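Local coordinates for protein cytolethal distending toxin subunit B (Escherichia coli, PDB 2F1N) that nicks DNA as the endonuclease subunit of a tripartite toxin, a DNase I-like enzyme that very probably causes the DNA damage behind G2/M arrest in intoxicated cells, at residues N165-R168 with D169-D172; F186-E189 with P190-E194. All coordinates share one frame; numbering follows the deposited sequence.

Interaction 1: N165-R168 with D169-D172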
ATOM      1  N   ASN A 165       5.621  15.471   3.874  1.00 11.70           N
ATOM      2  CA  ASN A 165       6.630  16.458   3.430  1.00 11.91           C
ATOM      3  C   ASN A 165       6.978  16.385   1.942  1.00 11.60           C
ATOM      4  O   ASN A 165       7.301  17.423   1.309  1.00 12.68           O
ATOM      5  CB  ASN A 165       7.878  16.429   4.326  1.00 12.21           C
ATOM      6  CG  ASN A 165       7.614  17.050   5.704  1.00 13.06           C
ATOM      7  OD1 ASN A 165       7.270  18.233   5.814  1.00 16.78           O
ATOM      8  ND2 ASN A 165       7.783  16.277   6.745  1.00 13.29           N
ATOM      9  N   PHE A 166       6.985  15.165   1.379  1.00 12.05           N
ATOM     10  CA  PHE A 166       7.254  14.982  -0.036  1.00 12.16           C
ATOM     11  C   PHE A 166       6.291  15.824  -0.901  1.00 12.13           C
ATOM     12  O   PHE A 166       6.731  16.601  -1.781  1.00 13.83           O
ATOM     13  CB  PHE A 166       7.154  13.491  -0.406  1.00 11.03           C
ATOM     14  CG  PHE A 166       7.245  13.221  -1.887  1.00 14.15           C
ATOM     15  CD1 PHE A 166       8.411  13.503  -2.602  1.00 14.51           C
ATOM     16  CD2 PHE A 166       6.131  12.720  -2.578  1.00 14.95           C
ATOM     17  CE1 PHE A 166       8.496  13.262  -3.987  1.00 15.26           C
ATOM     18  CE2 PHE A 166       6.214  12.452  -3.950  1.00 16.89           C
ATOM     19  CZ  PHE A 166       7.403  12.753  -4.663  1.00 18.75           C
ATOM     20  N   PHE A 167       4.996  15.706  -0.630  1.00 11.48           N
ATOM     21  CA  PHE A 167       4.014  16.469  -1.382  1.00 12.00           C
ATOM     22  C   PHE A 167       4.072  17.954  -1.011  1.00 11.71           C
ATOM     23  O   PHE A 167       4.050  18.777  -1.894  1.00 13.28           O
ATOM     24  CB  PHE A 167       2.600  15.898  -1.196  1.00 12.35           C
ATOM     25  CG  PHE A 167       2.448  14.583  -1.828  1.00 13.26           C
ATOM     26  CD1 PHE A 167       2.613  14.462  -3.228  1.00 14.32           C
ATOM     27  CD2 PHE A 167       2.327  13.434  -1.050  1.00 11.42           C
ATOM     28  CE1 PHE A 167       2.553  13.237  -3.847  1.00 14.23           C
ATOM     29  CE2 PHE A 167       2.304  12.184  -1.667  1.00 13.44           C
ATOM     30  CZ  PHE A 167       2.421  12.079  -3.045  1.00 12.41           C
ATOM     31  N   ARG A 168       4.210  18.287   0.275  1.00 12.88           N
ATOM     32  CA  ARG A 168       4.290  19.722   0.667  1.00 13.21           C
ATOM     33  C   ARG A 168       5.410  20.464  -0.048  1.00 14.18           C
ATOM     34  O   ARG A 168       5.252  21.650  -0.432  1.00 15.79           O
ATOM     35  CB  ARG A 168       4.521  19.852   2.214  1.00 13.05           C
ATOM     36  CG  ARG A 168       4.285  21.304   2.734  1.00 15.61           C
ATOM     37  CD  ARG A 168       3.905  21.338   4.172  1.00 21.54           C
ATOM     38  NE  ARG A 168       3.843  22.710   4.683  1.00 24.77           N
ATOM     39  CZ  ARG A 168       4.892  23.460   5.050  1.00 27.92           C
ATOM     40  NH1 ARG A 168       6.141  23.033   4.941  1.00 29.56           N
ATOM     41  NH2 ARG A 168       4.676  24.686   5.504  1.00 30.54           N
ATOM     42  N   ASP A 169       6.538  19.785  -0.240  1.00 13.26           N
ATOM     43  CA  ASP A 169       7.718  20.419  -0.801  1.00 14.38           C
ATOM     44  C   ASP A 169       7.711  20.458  -2.334  1.00 14.20           C
ATOM     45  O   ASP A 169       8.650  20.996  -2.927  1.00 14.79           O
ATOM     46  CB  ASP A 169       8.946  19.634  -0.367  1.00 14.52           C
ATOM     47  CG  ASP A 169       9.294  19.858   1.101  1.00 18.09           C
ATOM     48  OD1 ASP A 169       8.690  20.750   1.756  1.00 17.65           O
ATOM     49  OD2 ASP A 169      10.138  19.133   1.648  1.00 17.63           O
ATOM     50  N   SER A 170       6.690  19.872  -2.970  1.00 15.51           N
ATOM     51  CA  SER A 170       6.656  19.855  -4.439  1.00 18.15           C
ATOM     52  C   SER A 170       6.638  21.281  -4.974  1.00 18.56           C
ATOM     53  O   SER A 170       6.010  22.148  -4.395  1.00 19.43           O
ATOM     54  CB  SER A 170       5.434  19.132  -4.987  1.00 18.06           C
ATOM     55  OG  SER A 170       5.256  17.830  -4.426  1.00 24.41           O
ATOM     56  N   ARG A 171       7.387  21.511  -6.047  1.00 20.49           N
ATOM     57  CA  ARG A 171       7.371  22.802  -6.718  1.00 20.90           C
ATOM     58  C   ARG A 171       6.027  23.124  -7.391  1.00 20.53           C
ATOM     59  O   ARG A 171       5.645  24.296  -7.459  1.00 20.49           O
ATOM     60  CB  ARG A 171       8.528  22.866  -7.721  1.00 21.87           C
ATOM     61  CG  ARG A 171       9.867  23.112  -7.020  1.00 27.55           C
ATOM     62  CD  ARG A 171      11.099  23.155  -7.943  1.00 36.33           C
ATOM     63  NE  ARG A 171      12.359  23.112  -7.195  1.00 42.41           N
ATOM     64  CZ  ARG A 171      12.625  23.836  -6.096  1.00 46.39           C
ATOM     65  NH1 ARG A 171      11.722  24.682  -5.597  1.00 48.31           N
ATOM     66  NH2 ARG A 171      13.803  23.711  -5.487  1.00 48.27           N
ATOM     67  N   ASP A 172       5.340  22.098  -7.900  1.00 18.61           N
ATOM     68  CA  ASP A 172       4.038  22.223  -8.607  1.00 18.91           C
ATOM     69  C   ASP A 172       2.898  22.289  -7.620  1.00 17.67           C
ATOM     70  O   ASP A 172       2.711  21.338  -6.875  1.00 16.63           O
ATOM     71  CB  ASP A 172       3.813  20.924  -9.442  1.00 19.78           C
ATOM     72  CG  ASP A 172       2.448  20.874 -10.122  1.00 22.69           C
ATOM     73  OD1 ASP A 172       1.794  21.938 -10.311  1.00 25.75           O
ATOM     74  OD2 ASP A 172       1.926  19.783 -10.518  1.00 27.98           O
TER
HETATM   75  O   HOH W   1       7.541  20.562   4.345  1.00 20.46           O
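Ser170 folds its side chain back over the last turn of the helix, and OG settles against the carbonyl oxygen of Phe167, 3.0 Å from OG to O. With chi1 at -51° the hydroxyl stays beside its own backbone N, which is why both groups can donate to that one oxygen. Ser170 N lies 3.1 Å from Phe167 O but well above the carbonyl plane, and OG comes in from the same face with a smaller tilt. The double grip lies at the C-terminal end of helix 156-168, in whose last turn Asp169 N bonds Asn165 O (2.9 Å). On the solvent side a single water ties three side chains together: it donates to Asn165 OD1 and to Asp169 OD1, each 2.8 Å from its oxygen, and accepts from Arg168 NH1, meeting the guanidinium at its edge and in its plane. Arg168 and Asp169 are thus bridged through the water, with NH1 and OD1 4.7 Å apart. Phe167 turns inward instead, its ring against Trp180 and Phe121, and Phe166 CD2 lies over the centre of one face of that ring.

Interaction 2: F186-E189 with P190-E194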
ATOM      1  N   PHE A 186       1.954  -0.973   9.659  1.00 11.10           N
ATOM      2  CA  PHE A 186       2.645   0.059  10.424  1.00 11.08           C
ATOM      3  C   PHE A 186       3.315  -0.469  11.677  1.00 11.90           C
ATOM      4  O   PHE A 186       4.089   0.238  12.329  1.00 10.89           O
ATOM      5  CB  PHE A 186       1.669   1.184  10.765  1.00 11.78           C
ATOM      6  CG  PHE A 186       1.227   1.965   9.569  1.00 12.85           C
ATOM      7  CD1 PHE A 186       2.058   2.960   9.034  1.00 13.42           C
ATOM      8  CD2 PHE A 186      -0.001   1.704   8.955  1.00 13.65           C
ATOM      9  CE1 PHE A 186       1.649   3.679   7.879  1.00 14.13           C
ATOM     10  CE2 PHE A 186      -0.434   2.435   7.814  1.00 13.07           C
ATOM     11  CZ  PHE A 186       0.399   3.425   7.292  1.00 12.91           C
ATOM     12  N   ASN A 187       2.993  -1.718  12.031  1.00 12.37           N
ATOM     13  CA  ASN A 187       3.658  -2.403  13.160  1.00 13.13           C
ATOM     14  C   ASN A 187       3.554  -1.664  14.497  1.00 12.93           C
ATOM     15  O   ASN A 187       4.381  -1.858  15.383  1.00 13.49           O
ATOM     16  CB  ASN A 187       5.132  -2.753  12.829  1.00 12.78           C
ATOM     17  CG  ASN A 187       5.296  -4.203  12.423  1.00 12.40           C
ATOM     18  OD1 ASN A 187       4.716  -5.115  13.055  1.00 12.53           O
ATOM     19  ND2 ASN A 187       6.037  -4.444  11.365  1.00 12.90           N
ATOM     20  N   ARG A 188       2.493  -0.873  14.626  1.00 12.29           N
ATOM     21  CA  ARG A 188       2.017  -0.251  15.876  1.00 12.62           C
ATOM     22  C   ARG A 188       0.528   0.018  15.690  1.00 13.06           C
ATOM     23  O   ARG A 188       0.049   0.095  14.546  1.00 13.47           O
ATOM     24  CB  ARG A 188       2.809   1.018  16.214  1.00 11.75           C
ATOM     25  CG  ARG A 188       2.667   2.147  15.196  1.00 12.64           C
ATOM     26  CD  ARG A 188       3.232   3.464  15.804  1.00 12.85           C
ATOM     27  NE  ARG A 188       4.681   3.476  15.898  1.00 14.11           N
ATOM     28  CZ  ARG A 188       5.377   4.399  16.602  1.00 18.13           C
ATOM     29  NH1 ARG A 188       4.722   5.315  17.335  1.00 15.16           N
ATOM     30  NH2 ARG A 188       6.704   4.416  16.602  1.00 16.29           N
ATOM     31  N   GLU A 189      -0.212   0.149  16.808  1.00 13.24           N
ATOM     32  CA  GLU A 189      -1.641   0.298  16.754  1.00 15.73           C
ATOM     33  C   GLU A 189      -1.969   1.734  16.279  1.00 14.21           C
ATOM     34  O   GLU A 189      -1.142   2.593  16.390  1.00 14.00           O
ATOM     35  CB  GLU A 189      -2.247  -0.004  18.155  1.00 17.28           C
ATOM     36  CG  GLU A 189      -3.367  -1.013  18.112  1.00 25.38           C
ATOM     37  CD  GLU A 189      -2.891  -2.434  18.246  1.00 30.59           C
ATOM     38  OE1 GLU A 189      -1.674  -2.668  18.220  1.00 37.41           O
ATOM     39  OE2 GLU A 189      -3.756  -3.319  18.419  1.00 38.44           O
ATOM     40  N   PRO A 190      -3.142   1.948  15.694  1.00 14.38           N
ATOM     41  CA  PRO A 190      -3.529   3.260  15.150  1.00 15.06           C
ATOM     42  C   PRO A 190      -3.361   4.462  16.110  1.00 15.89           C
ATOM     43  O   PRO A 190      -2.786   5.486  15.750  1.00 15.52           O
ATOM     44  CB  PRO A 190      -4.990   3.037  14.796  1.00 16.07           C
ATOM     45  CG  PRO A 190      -5.062   1.627  14.445  1.00 15.46           C
ATOM     46  CD  PRO A 190      -4.196   0.939  15.439  1.00 13.51           C
ATOM     47  N   ALA A 191      -3.894   4.369  17.322  1.00 15.48           N
ATOM     48  CA  ALA A 191      -3.706   5.469  18.272  1.00 15.34           C
ATOM     49  C   ALA A 191      -2.244   5.712  18.631  1.00 14.63           C
ATOM     50  O   ALA A 191      -1.846   6.863  18.910  1.00 15.01           O
ATOM     51  CB  ALA A 191      -4.558   5.244  19.555  1.00 17.24           C
ATOM     52  N   ASP A 192      -1.433   4.632  18.639  1.00 13.03           N
ATOM     53  CA  ASP A 192      -0.022   4.766  18.883  1.00 12.92           C
ATOM     54  C   ASP A 192       0.712   5.534  17.795  1.00 12.86           C
ATOM     55  O   ASP A 192       1.632   6.272  18.080  1.00 11.54           O
ATOM     56  CB  ASP A 192       0.630   3.392  19.078  1.00 14.17           C
ATOM     57  CG  ASP A 192       1.996   3.498  19.633  1.00 16.80           C
ATOM     58  OD1 ASP A 192       2.127   3.936  20.811  1.00 18.43           O
ATOM     59  OD2 ASP A 192       3.024   3.180  19.007  1.00 19.43           O
ATOM     60  N   LEU A 193       0.313   5.339  16.537  1.00 12.61           N
ATOM     61  CA  LEU A 193       0.840   6.167  15.469  1.00 13.01           C
ATOM     62  C   LEU A 193       0.343   7.638  15.601  1.00 12.18           C
ATOM     63  O   LEU A 193       1.158   8.552  15.512  1.00 12.00           O
ATOM     64  CB  LEU A 193       0.347   5.609  14.132  1.00 11.64           C
ATOM     65  CG  LEU A 193       0.765   6.389  12.887  1.00 13.97           C
ATOM     66  CD1 LEU A 193       2.327   6.552  12.779  1.00 14.77           C
ATOM     67  CD2 LEU A 193       0.193   5.603  11.682  1.00 18.05           C
ATOM     68  N   GLU A 194      -0.957   7.832  15.816  1.00 13.52           N
ATOM     69  CA  GLU A 194      -1.564   9.180  15.772  1.00 15.38           C
ATOM     70  C   GLU A 194      -0.889  10.108  16.780  1.00 16.47           C
ATOM     71  O   GLU A 194      -0.528  11.254  16.439  1.00 16.27           O
ATOM     72  CB  GLU A 194      -3.088   9.098  16.034  1.00 17.46           C
ATOM     73  CG  GLU A 194      -3.783  10.460  16.133  1.00 19.94           C
ATOM     74  CD  GLU A 194      -3.848  11.210  14.808  1.00 27.48           C
ATOM     75  OE1 GLU A 194      -3.455  10.646  13.755  1.00 26.13           O
ATOM     76  OE2 GLU A 194      -4.305  12.387  14.816  1.00 32.25           O
TER
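The chain runs out of the 186-189 loop into helix 190-194, with Glu189 at the N-cap position and its carbonyl taking the first helical bond, Leu193 N to Glu189 O at 3.1 Å, almost in line with the carbonyl bond. Arg188 then doubles back over this first turn. CG is wedged between its own N and C (chi1 63°), and a second bend at chi3 lays CD 3.5 Å from Leu193 N; Arg188 and Asp192 cross at about a right angle, although their flat ends are turned only 31° from each other. Arg188 NH1 and Asp192 OD2 form a salt bridge (3.2 Å) of charge alone, since the oxygen stands well out of the guanidinium plane and no N-H points at it; NH1 points, weakly, at Asp192 O in the plane, 3.3 Å away. Nearer the loop's start, Leu193 CD2 rests over one face of the Phe186 ring, near its rim, 4.2 Å from CD1, and Tyr223 stacks with that ring. Residues 188-194 of the nuclear localization signal thus form a helix start. Arg188 NE to Asn154 OD1 and the weak NH1 bond are directed at neutral oxygens, so the Asp192 carboxylate probably contributes mainly by balancing charge.

In the fold
Interaction 1 comes first along the chain, with helix 173-176 and strand 179-183 of the six-stranded sheet between it and interaction 2. Their centres lie 25 Å apart and their nearest atoms about 13 Å, so they do not touch. Helix 156-168 relates the two: interaction 1 finishes its C-terminal end, while Arg188 and Leu193 of interaction 2 pack on Ala156 and Pro157 at its start. Both also lean on the same sheet, through Phe167 on strand 141-147 and through Phe186 and Leu193 on strand 222-228. Within this DNase I-like fold, residues 165-172 form a surface turn, whereas residues 188-194, the start of the nuclear localization signal, are partly buried against the protein body.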